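Local structure of purine nucleoside phosphorylase (Schistosoma mansoni, 6B6K) at residues 120-125 with 217-222; 114-119 with 275-280. The protein catalyses the reversible phosphorolysis of purine nucleosides such as inosine and guanosine to the free base and ribose 1-phosphate. All coordinates share one frame; numbering follows the deposited sequence.

Interaction 1: 120-125 with 217-222; sequences GGINRK and DVVGMS. With CVG (6-methylpyridazin-3-ol), chain I; DMS (dimethyl sulfoxide), chain H.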
ATOM      1  N   GLY A 120     -14.944 -13.222  -1.699  1.00 18.92           N
ATOM      2  CA  GLY A 120     -14.993 -13.732  -3.072  1.00 20.83           C
ATOM      3  C   GLY A 120     -14.107 -14.958  -3.281  1.00 22.88           C
ATOM      4  O   GLY A 120     -13.010 -15.050  -2.722  1.00 22.20           O
ATOM      5  N   GLY A 121     -14.588 -15.893  -4.109  1.00 21.68           N
ATOM      6  CA  GLY A 121     -13.830 -17.090  -4.432  1.00 23.19           C
ATOM      7  C   GLY A 121     -12.874 -16.863  -5.589  1.00 24.61           C
ATOM      8  O   GLY A 121     -13.261 -16.318  -6.622  1.00 26.51           O
ATOM      9  N   ILE A 122     -11.623 -17.297  -5.414  1.00 24.05           N
ATOM     10  CA  ILE A 122     -10.621 -17.290  -6.467  1.00 24.61           C
ATOM     11  C   ILE A 122     -10.308 -18.714  -6.949  1.00 26.38           C
ATOM     12  O   ILE A 122     -10.309 -18.983  -8.145  1.00 28.92           O
ATOM     13  CB  ILE A 122      -9.336 -16.557  -6.001  1.00 24.22           C
ATOM     14  CG1 ILE A 122      -9.623 -15.113  -5.509  1.00 23.69           C
ATOM     15  CG2 ILE A 122      -8.295 -16.566  -7.069  1.00 26.34           C
ATOM     16  CD1 ILE A 122     -10.103 -14.142  -6.578  1.00 26.74           C
ATOM     17  N   ASN A 123     -10.016 -19.626  -6.017  1.00 26.93           N
ATOM     18  CA  ASN A 123      -9.782 -21.028  -6.365  1.00 29.72           C
ATOM     19  C   ASN A 123     -10.961 -21.582  -7.153  1.00 29.31           C
ATOM     20  O   ASN A 123     -12.128 -21.351  -6.815  1.00 31.04           O
ATOM     21  CB  ASN A 123      -9.591 -21.826  -5.070  1.00 30.26           C
ATOM     22  CG  ASN A 123      -9.202 -23.273  -5.318  1.00 35.51           C
ATOM     23  OD1 ASN A 123      -9.869 -23.989  -6.058  1.00 42.73           O
ATOM     24  ND2 ASN A 123      -8.089 -23.694  -4.726  1.00 43.88           N
ATOM     25  N   ARG A 124     -10.655 -22.366  -8.191  1.00 34.70           N
ATOM     26  CA  ARG A 124     -11.713 -22.820  -9.086  1.00 34.61           C
ATOM     27  C   ARG A 124     -12.640 -23.853  -8.446  1.00 33.66           C
ATOM     28  O   ARG A 124     -13.744 -24.061  -8.949  1.00 37.32           O
ATOM     29  CB  ARG A 124     -11.116 -23.308 -10.410  1.00 59.33           C
ATOM     30  CG  ARG A 124     -10.578 -22.147 -11.256  1.00 63.41           C
ATOM     31  CD  ARG A 124      -9.814 -22.624 -12.476  1.00 66.76           C
ATOM     32  NE  ARG A 124      -9.406 -21.523 -13.351  1.00 61.04           N
ATOM     33  CZ  ARG A 124     -10.225 -20.878 -14.182  1.00 66.61           C
ATOM     34  NH1 ARG A 124     -11.521 -21.196 -14.242  1.00 50.49           N
ATOM     35  NH2 ARG A 124      -9.748 -19.901 -14.947  1.00 70.58           N
ATOM     36  N   LYS A 125     -12.259 -24.470  -7.330  1.00 37.85           N
ATOM     37  CA  LYS A 125     -13.167 -25.426  -6.699  1.00 41.32           C
ATOM     38  C   LYS A 125     -14.187 -24.773  -5.765  1.00 42.22           C
ATOM     39  O   LYS A 125     -14.996 -25.491  -5.166  1.00 40.77           O
ATOM     40  CB  LYS A 125     -12.377 -26.524  -5.973  1.00 54.07           C
ATOM     41  CG  LYS A 125     -11.649 -26.072  -4.729  1.00 63.52           C
ATOM     42  CD  LYS A 125     -10.463 -26.986  -4.419  1.00 65.20           C
ATOM     43  CE  LYS A 125      -9.631 -26.441  -3.260  1.00 60.17           C
ATOM     44  NZ  LYS A 125     -10.459 -26.143  -2.058  1.00 55.07           N
ATOM     45  N   ASP A 217      -6.714 -18.169  -2.481  1.00 25.14           N
ATOM     46  CA  ASP A 217      -7.933 -18.941  -2.650  1.00 24.36           C
ATOM     47  C   ASP A 217      -9.214 -18.121  -2.507  1.00 24.66           C
ATOM     48  O   ASP A 217     -10.204 -18.436  -3.169  1.00 23.28           O
ATOM     49  CB  ASP A 217      -7.969 -20.117  -1.653  1.00 24.87           C
ATOM     50  CG  ASP A 217      -6.787 -21.085  -1.847  1.00 26.48           C
ATOM     51  OD1 ASP A 217      -6.740 -21.727  -2.919  1.00 41.25           O
ATOM     52  OD2 ASP A 217      -5.921 -21.209  -0.940  1.00 26.51           O
ATOM     53  N   VAL A 218      -9.212 -17.079  -1.666  1.00 20.04           N
ATOM     54  CA  VAL A 218     -10.365 -16.209  -1.427  1.00 19.09           C
ATOM     55  C   VAL A 218      -9.821 -14.794  -1.237  1.00 19.66           C
ATOM     56  O   VAL A 218      -8.637 -14.600  -0.969  1.00 20.81           O
ATOM     57  CB  VAL A 218     -11.210 -16.628  -0.195  1.00 21.79           C
ATOM     58  CG1 VAL A 218     -11.600 -18.108  -0.268  1.00 24.86           C
ATOM     59  CG2 VAL A 218     -10.495 -16.391   1.098  1.00 30.10           C
ATOM     60  N   VAL A 219     -10.712 -13.798  -1.380  1.00 20.36           N
ATOM     61  CA  VAL A 219     -10.363 -12.378  -1.222  1.00 19.62           C
ATOM     62  C   VAL A 219     -11.464 -11.651  -0.433  1.00 19.22           C
ATOM     63  O   VAL A 219     -12.658 -11.836  -0.692  1.00 18.51           O
ATOM     64  CB  VAL A 219     -10.091 -11.707  -2.587  1.00 19.21           C
ATOM     65  CG1 VAL A 219     -11.268 -11.834  -3.532  1.00 22.71           C
ATOM     66  CG2 VAL A 219      -9.686 -10.233  -2.408  1.00 20.11           C
ATOM     67  N   GLY A 220     -11.058 -10.817   0.538  1.00 18.02           N
ATOM     68  CA  GLY A 220     -12.026 -10.023   1.289  1.00 19.58           C
ATOM     69  C   GLY A 220     -11.383  -8.777   1.875  1.00 18.65           C
ATOM     70  O   GLY A 220     -10.169  -8.551   1.742  1.00 18.11           O
ATOM     71  N   MET A 221     -12.213  -7.982   2.572  1.00 18.34           N
ATOM     72  CA  MET A 221     -11.841  -6.641   3.020  1.00 16.54           C
ATOM     73  C   MET A 221     -11.750  -6.512   4.544  1.00 18.74           C
ATOM     74  O   MET A 221     -11.814  -5.388   5.074  1.00 19.20           O
ATOM     75  CB  MET A 221     -12.857  -5.606   2.496  1.00 20.98           C
ATOM     76  CG  MET A 221     -13.066  -5.566   1.017  1.00 20.46           C
ATOM     77  SD  MET A 221     -14.437  -4.412   0.598  1.00 19.62           S
ATOM     78  CE  MET A 221     -14.701  -4.885  -1.101  1.00 23.92           C
ATOM     79  N   SER A 222     -11.649  -7.620   5.267  1.00 18.88           N
ATOM     80  CA  SER A 222     -11.659  -7.578   6.736  1.00 18.61           C
ATOM     81  C   SER A 222     -10.705  -8.647   7.271  1.00 19.04           C
ATOM     82  O   SER A 222      -9.873  -9.191   6.533  1.00 18.59           O
ATOM     83  CB  SER A 222     -13.089  -7.791   7.271  1.00 23.42           C
ATOM     84  OG  SER A 222     -13.474  -9.129   7.051  1.00 24.77           O
TER
HETATM   85  C4  CVG I 308     -15.906  -9.329  -0.726  0.92 32.24           C
HETATM   86  C3  CVG I 308     -14.749  -8.604  -0.709  0.92 31.64           C
HETATM   87  C2  CVG I 308     -13.854  -8.624  -1.859  0.92 33.05           C
HETATM   88  C1  CVG I 308     -16.261 -10.064  -1.903  0.92 34.72           C
HETATM   89  O   CVG I 308     -12.653  -7.890  -1.908  0.92 32.18           O
HETATM   90  N1  CVG I 308     -14.205  -9.367  -2.978  0.92 34.74           N
HETATM   91  N   CVG I 308     -15.420 -10.095  -3.017  0.92 34.71           N
HETATM   92  C   CVG I 308     -17.565 -10.849  -1.908  0.92 36.29           C
HETATM   93  S   DMS H 307     -16.930  -8.437   6.148  1.00 67.85           S
HETATM   94  O   DMS H 307     -15.698  -9.268   6.183  1.00 72.15           O
HETATM   95  C1  DMS H 307     -18.344  -9.514   6.081  1.00 23.87           C
HETATM   96  C2  DMS H 307     -17.444  -7.974   7.808  1.00 55.72           C
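N123 turns its CG anti to its own backbone N (chi1 -174°), while D217 sets its CG beside the backbone N (chi1 -60°). The two side chains then lie next to each other and point the same way. N123 ND2 donates to D217 OD1 at 3.0 Å in a nearly straight bond, with the oxygen almost in the amide plane. The amide meets D217 OD1 on its anti side, somewhat out of the carboxylate plane, and amide and carboxylate planes are 34° apart. The other end of the amide is used too: N123 OD1 accepts from K125 N at 2.7 Å and closes an Asx turn. Both ends of the amide are therefore bonded, which should fix its rotation. D217 OD2 has its own partner, the backbone N of V193.

D217 O is gripped twice, by I122 N at 2.9 Å and by N123 N at 3.1 Å. Both donors approach from the same face of its carbonyl plane and lie out of that plane, I122 N the further. Further along, G120 and V219 form an antiparallel hydrogen-bonded pair, with G120 N to V219 O and V219 N to G120 O both 2.9 Å. G121 and V218 are the adjoining non-hydrogen-bonded pair. I122 CD1 rests on V219 CG1 at 4.0 Å, and helix 205-213 packs on both residues. G120 N is 3.4 Å from N of the ligand 6-methylpyridazin-3-ol, which lies against this residue without a side chain. V219, G220 and M221 also touch it, and N197 hydrogen-bonds to it. The site is consistent with the base pocket of trimeric purine nucleoside phosphorylases, built at the end of the central sheet.

Interaction 2: 114-119 with 275-280; sequences LITNLA and MWFKEI. With CVG (6-methylpyridazin-3-ol), chain I.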
ATOM      1  N   LEU A 114     -13.084 -16.188  17.593  1.00 18.82           N
ATOM      2  CA  LEU A 114     -13.737 -16.832  16.454  1.00 19.61           C
ATOM      3  C   LEU A 114     -14.273 -15.742  15.532  1.00 22.28           C
ATOM      4  O   LEU A 114     -14.941 -14.823  16.008  1.00 20.75           O
ATOM      5  CB  LEU A 114     -14.900 -17.702  16.959  1.00 24.43           C
ATOM      6  CG  LEU A 114     -14.625 -18.723  18.080  1.00 22.21           C
ATOM      7  CD1 LEU A 114     -15.909 -19.463  18.487  1.00 23.79           C
ATOM      8  CD2 LEU A 114     -13.572 -19.734  17.648  1.00 22.78           C
ATOM      9  N   ILE A 115     -13.961 -15.822  14.225  1.00 21.28           N
ATOM     10  CA  ILE A 115     -14.292 -14.766  13.261  1.00 21.09           C
ATOM     11  C   ILE A 115     -14.969 -15.348  12.023  1.00 22.26           C
ATOM     12  O   ILE A 115     -14.565 -16.405  11.521  1.00 23.14           O
ATOM     13  CB  ILE A 115     -13.010 -14.020  12.841  1.00 21.58           C
ATOM     14  CG1 ILE A 115     -12.258 -13.493  14.052  1.00 22.83           C
ATOM     15  CG2 ILE A 115     -13.336 -12.838  11.931  1.00 27.03           C
ATOM     16  CD1 ILE A 115     -10.862 -12.893  13.729  1.00 28.45           C
ATOM     17  N   THR A 116     -16.027 -14.667  11.533  1.00 21.72           N
ATOM     18  CA  THR A 116     -16.592 -14.967  10.218  1.00 24.59           C
ATOM     19  C   THR A 116     -16.540 -13.730   9.315  1.00 25.40           C
ATOM     20  O   THR A 116     -16.536 -12.590   9.792  1.00 24.28           O
ATOM     21  CB  THR A 116     -18.026 -15.525  10.298  1.00 22.25           C
ATOM     22  OG1 THR A 116     -18.919 -14.567  10.893  1.00 24.61           O
ATOM     23  CG2 THR A 116     -18.070 -16.829  11.103  1.00 26.33           C
ATOM     24  N   ASN A 117     -16.526 -13.965   7.995  1.00 22.52           N
ATOM     25  CA  ASN A 117     -16.552 -12.902   6.997  1.00 19.75           C
ATOM     26  C   ASN A 117     -17.212 -13.401   5.710  1.00 22.27           C
ATOM     27  O   ASN A 117     -17.418 -14.609   5.514  1.00 22.29           O
ATOM     28  CB  ASN A 117     -15.148 -12.320   6.715  1.00 21.88           C
ATOM     29  CG  ASN A 117     -14.206 -13.330   6.100  1.00 22.92           C
ATOM     30  OD1 ASN A 117     -14.448 -13.844   5.020  1.00 24.00           O
ATOM     31  ND2 ASN A 117     -13.095 -13.598   6.773  1.00 29.31           N
ATOM     32  N   LEU A 118     -17.556 -12.446   4.834  1.00 20.48           N
ATOM     33  CA  LEU A 118     -17.987 -12.733   3.469  1.00 20.18           C
ATOM     34  C   LEU A 118     -16.840 -12.411   2.508  1.00 21.24           C
ATOM     35  O   LEU A 118     -16.174 -11.370   2.633  1.00 23.40           O
ATOM     36  CB  LEU A 118     -19.227 -11.915   3.103  1.00 24.48           C
ATOM     37  CG  LEU A 118     -20.544 -12.481   3.659  1.00 31.33           C
ATOM     38  CD1 LEU A 118     -21.484 -11.361   3.970  1.00 47.57           C
ATOM     39  CD2 LEU A 118     -21.135 -13.411   2.643  1.00 30.63           C
ATOM     40  N   ALA A 119     -16.585 -13.313   1.563  1.00 22.33           N
ATOM     41  CA  ALA A 119     -15.434 -13.194   0.673  1.00 19.29           C
ATOM     42  C   ALA A 119     -15.765 -13.669  -0.741  1.00 20.75           C
ATOM     43  O   ALA A 119     -16.734 -14.412  -0.963  1.00 22.96           O
ATOM     44  CB  ALA A 119     -14.277 -14.048   1.183  1.00 23.28           C
ATOM     45  N   MET A 275     -25.712 -22.392  13.901  1.00 28.77           N
ATOM     46  CA  MET A 275     -25.679 -23.694  14.567  1.00 33.31           C
ATOM     47  C   MET A 275     -24.242 -24.204  14.707  1.00 33.84           C
ATOM     48  O   MET A 275     -23.837 -24.669  15.779  1.00 31.86           O
ATOM     49  CB  MET A 275     -26.527 -24.687  13.786  1.00 35.94           C
ATOM     50  CG  MET A 275     -26.743 -25.967  14.529  1.00 46.58           C
ATOM     51  SD  MET A 275     -26.810 -27.304  13.361  1.00 55.86           S
ATOM     52  CE  MET A 275     -25.101 -27.350  12.827  1.00 32.32           C
ATOM     53  N   TRP A 276     -23.462 -24.126  13.622  1.00 28.76           N
ATOM     54  CA  TRP A 276     -22.067 -24.580  13.626  1.00 29.55           C
ATOM     55  C   TRP A 276     -21.256 -23.871  14.705  1.00 32.22           C
ATOM     56  O   TRP A 276     -20.567 -24.518  15.510  1.00 29.19           O
ATOM     57  CB  TRP A 276     -21.468 -24.271  12.253  1.00 30.73           C
ATOM     58  CG  TRP A 276     -20.165 -24.940  11.886  1.00 28.93           C
ATOM     59  CD1 TRP A 276     -19.535 -25.985  12.524  1.00 27.73           C
ATOM     60  CD2 TRP A 276     -19.355 -24.610  10.756  1.00 24.92           C
ATOM     61  NE1 TRP A 276     -18.378 -26.318  11.840  1.00 27.94           N
ATOM     62  CE2 TRP A 276     -18.249 -25.484  10.758  1.00 25.07           C
ATOM     63  CE3 TRP A 276     -19.463 -23.658   9.732  1.00 25.40           C
ATOM     64  CZ2 TRP A 276     -17.252 -25.426   9.779  1.00 26.82           C
ATOM     65  CZ3 TRP A 276     -18.464 -23.593   8.767  1.00 27.19           C
ATOM     66  CH2 TRP A 276     -17.380 -24.480   8.794  1.00 25.65           C
ATOM     67  N   PHE A 277     -21.307 -22.535  14.729  1.00 27.11           N
ATOM     68  CA  PHE A 277     -20.519 -21.787  15.711  1.00 24.25           C
ATOM     69  C   PHE A 277     -21.005 -22.015  17.141  1.00 32.08           C
ATOM     70  O   PHE A 277     -20.189 -22.011  18.073  1.00 27.41           O
ATOM     71  CB  PHE A 277     -20.421 -20.301  15.338  1.00 26.90           C
ATOM     72  CG  PHE A 277     -19.246 -19.996  14.436  1.00 27.44           C
ATOM     73  CD1 PHE A 277     -18.245 -19.136  14.834  1.00 37.38           C
ATOM     74  CD2 PHE A 277     -19.128 -20.631  13.212  1.00 29.77           C
ATOM     75  CE1 PHE A 277     -17.152 -18.877  14.007  1.00 38.08           C
ATOM     76  CE2 PHE A 277     -18.021 -20.390  12.390  1.00 33.40           C
ATOM     77  CZ  PHE A 277     -17.048 -19.522  12.799  1.00 33.93           C
ATOM     78  N   LYS A 278     -22.312 -22.217  17.347  1.00 32.12           N
ATOM     79  CA  LYS A 278     -22.788 -22.574  18.686  1.00 29.36           C
ATOM     80  C   LYS A 278     -22.100 -23.842  19.180  1.00 32.26           C
ATOM     81  O   LYS A 278     -21.663 -23.916  20.340  1.00 28.90           O
ATOM     82  CB  LYS A 278     -24.319 -22.731  18.699  1.00 29.11           C
ATOM     83  CG  LYS A 278     -24.926 -23.104  20.061  1.00 33.33           C
ATOM     84  CD  LYS A 278     -26.449 -23.120  20.017  1.00 33.18           C
ATOM     85  CE  LYS A 278     -27.044 -23.513  21.350  1.00 42.86           C
ATOM     86  NZ  LYS A 278     -28.532 -23.546  21.284  1.00 54.15           N
ATOM     87  N   GLU A 279     -21.996 -24.853  18.312  1.00 30.69           N
ATOM     88  CA  GLU A 279     -21.394 -26.125  18.703  1.00 27.64           C
ATOM     89  C   GLU A 279     -19.886 -25.987  18.879  1.00 28.36           C
ATOM     90  O   GLU A 279     -19.315 -26.588  19.798  1.00 29.81           O
ATOM     91  CB  GLU A 279     -21.740 -27.204  17.683  1.00 32.29           C
ATOM     92  CG  GLU A 279     -21.239 -28.597  18.020  1.00 36.75           C
ATOM     93  CD  GLU A 279     -21.908 -29.224  19.239  1.00 47.17           C
ATOM     94  OE1 GLU A 279     -22.828 -28.622  19.829  1.00 44.96           O
ATOM     95  OE2 GLU A 279     -21.494 -30.335  19.619  1.00 46.88           O
ATOM     96  N   ILE A 280     -19.221 -25.203  18.012  1.00 26.85           N
ATOM     97  CA  ILE A 280     -17.781 -24.955  18.173  1.00 26.31           C
ATOM     98  C   ILE A 280     -17.502 -24.383  19.563  1.00 27.64           C
ATOM     99  O   ILE A 280     -16.638 -24.880  20.297  1.00 26.01           O
ATOM    100  CB  ILE A 280     -17.250 -24.024  17.062  1.00 26.89           C
ATOM    101  CG1 ILE A 280     -17.242 -24.742  15.708  1.00 25.22           C
ATOM    102  CG2 ILE A 280     -15.818 -23.541  17.395  1.00 26.02           C
ATOM    103  CD1 ILE A 280     -17.034 -23.812  14.478  1.00 27.05           C
TER
HETATM  104  C4  CVG I 308     -15.906  -9.329  -0.726  0.92 32.24           C
HETATM  105  C3  CVG I 308     -14.749  -8.604  -0.709  0.92 31.64           C
HETATM  106  C2  CVG I 308     -13.854  -8.624  -1.859  0.92 33.05           C
HETATM  107  C1  CVG I 308     -16.261 -10.064  -1.903  0.92 34.72           C
HETATM  108  O   CVG I 308     -12.653  -7.890  -1.908  0.92 32.18           O
HETATM  109  N1  CVG I 308     -14.205  -9.367  -2.978  0.92 34.74           N
HETATM  110  N   CVG I 308     -15.420 -10.095  -3.017  0.92 34.71           N
HETATM  111  C   CVG I 308     -17.565 -10.849  -1.908  0.92 36.29           C
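Strand 114-119 and helix 275-280 run nearly antiparallel, at 168° between their directions, and their axes come within 11.0 Å. No hydrogen bond joins them, so side chains make the contact. F277 carries most of it. Its ring reaches from the helix toward the strand and meets T116 coming from the opposite direction. The methyl T116 CG2 sits 3.3 Å from F277 CZ, a tight approach, and it also touches CE1 and CE2. It comes to the ring obliquely. This methyl lies beside the T116 backbone N, anti to the carbonyl carbon, while OG1 stands between the backbone N and the carbonyl carbon (chi1 62°). OG1 is hydrogen-bonded to G34 N and to the modified residue CME at position 33, so the hydroxyl serves the neighbouring loop while the methyl serves the helix.

This is helix-on-sheet packing in the alpha/beta fold of the phosphorylase superfamily. Helix 259-283 covers one face of the central sheet, and strand 112-121 pairs in parallel with strands 29-31 and 236-246. F277 also touches V240 of the latter.

L114 adds the second point of contact. L114 CB is 3.9 Å from F277 CE1, again oblique to the ring. The branch L114 CD1 goes on to I280 CG2 at 4.2 Å. On the helix, I280 CD1 lies over one face of the F277 ring, offset toward the rim, 4.0 Å above its plane. The same methyl covers a face of the W276 ring. I280 also packs on A176 and I179 of helix 170-182, and W276 NE1 donates to the carbonyl of A176.

Overall arrangement
Interactions 1 and 2 share strand 112-121, and their centres are about 17 Å apart. Interaction 2 takes the earlier part of this strand, and interaction 1 takes its end and the loop that follows. Along the chain the order is 114-119, 120-125, 217-222, 275-280, so interaction 1 is nested inside the loop closed by interaction 2. Strand 218-220 lies beside strand 112-121 in the sheet, whereas helix 259-283 packs on it. The two contacts meet where V219 O comes within 3.3 Å of A119 CB. Both touch the bound 6-methylpyridazin-3-ol. One strand thus runs from the buried helix-sheet interface to the ligand site.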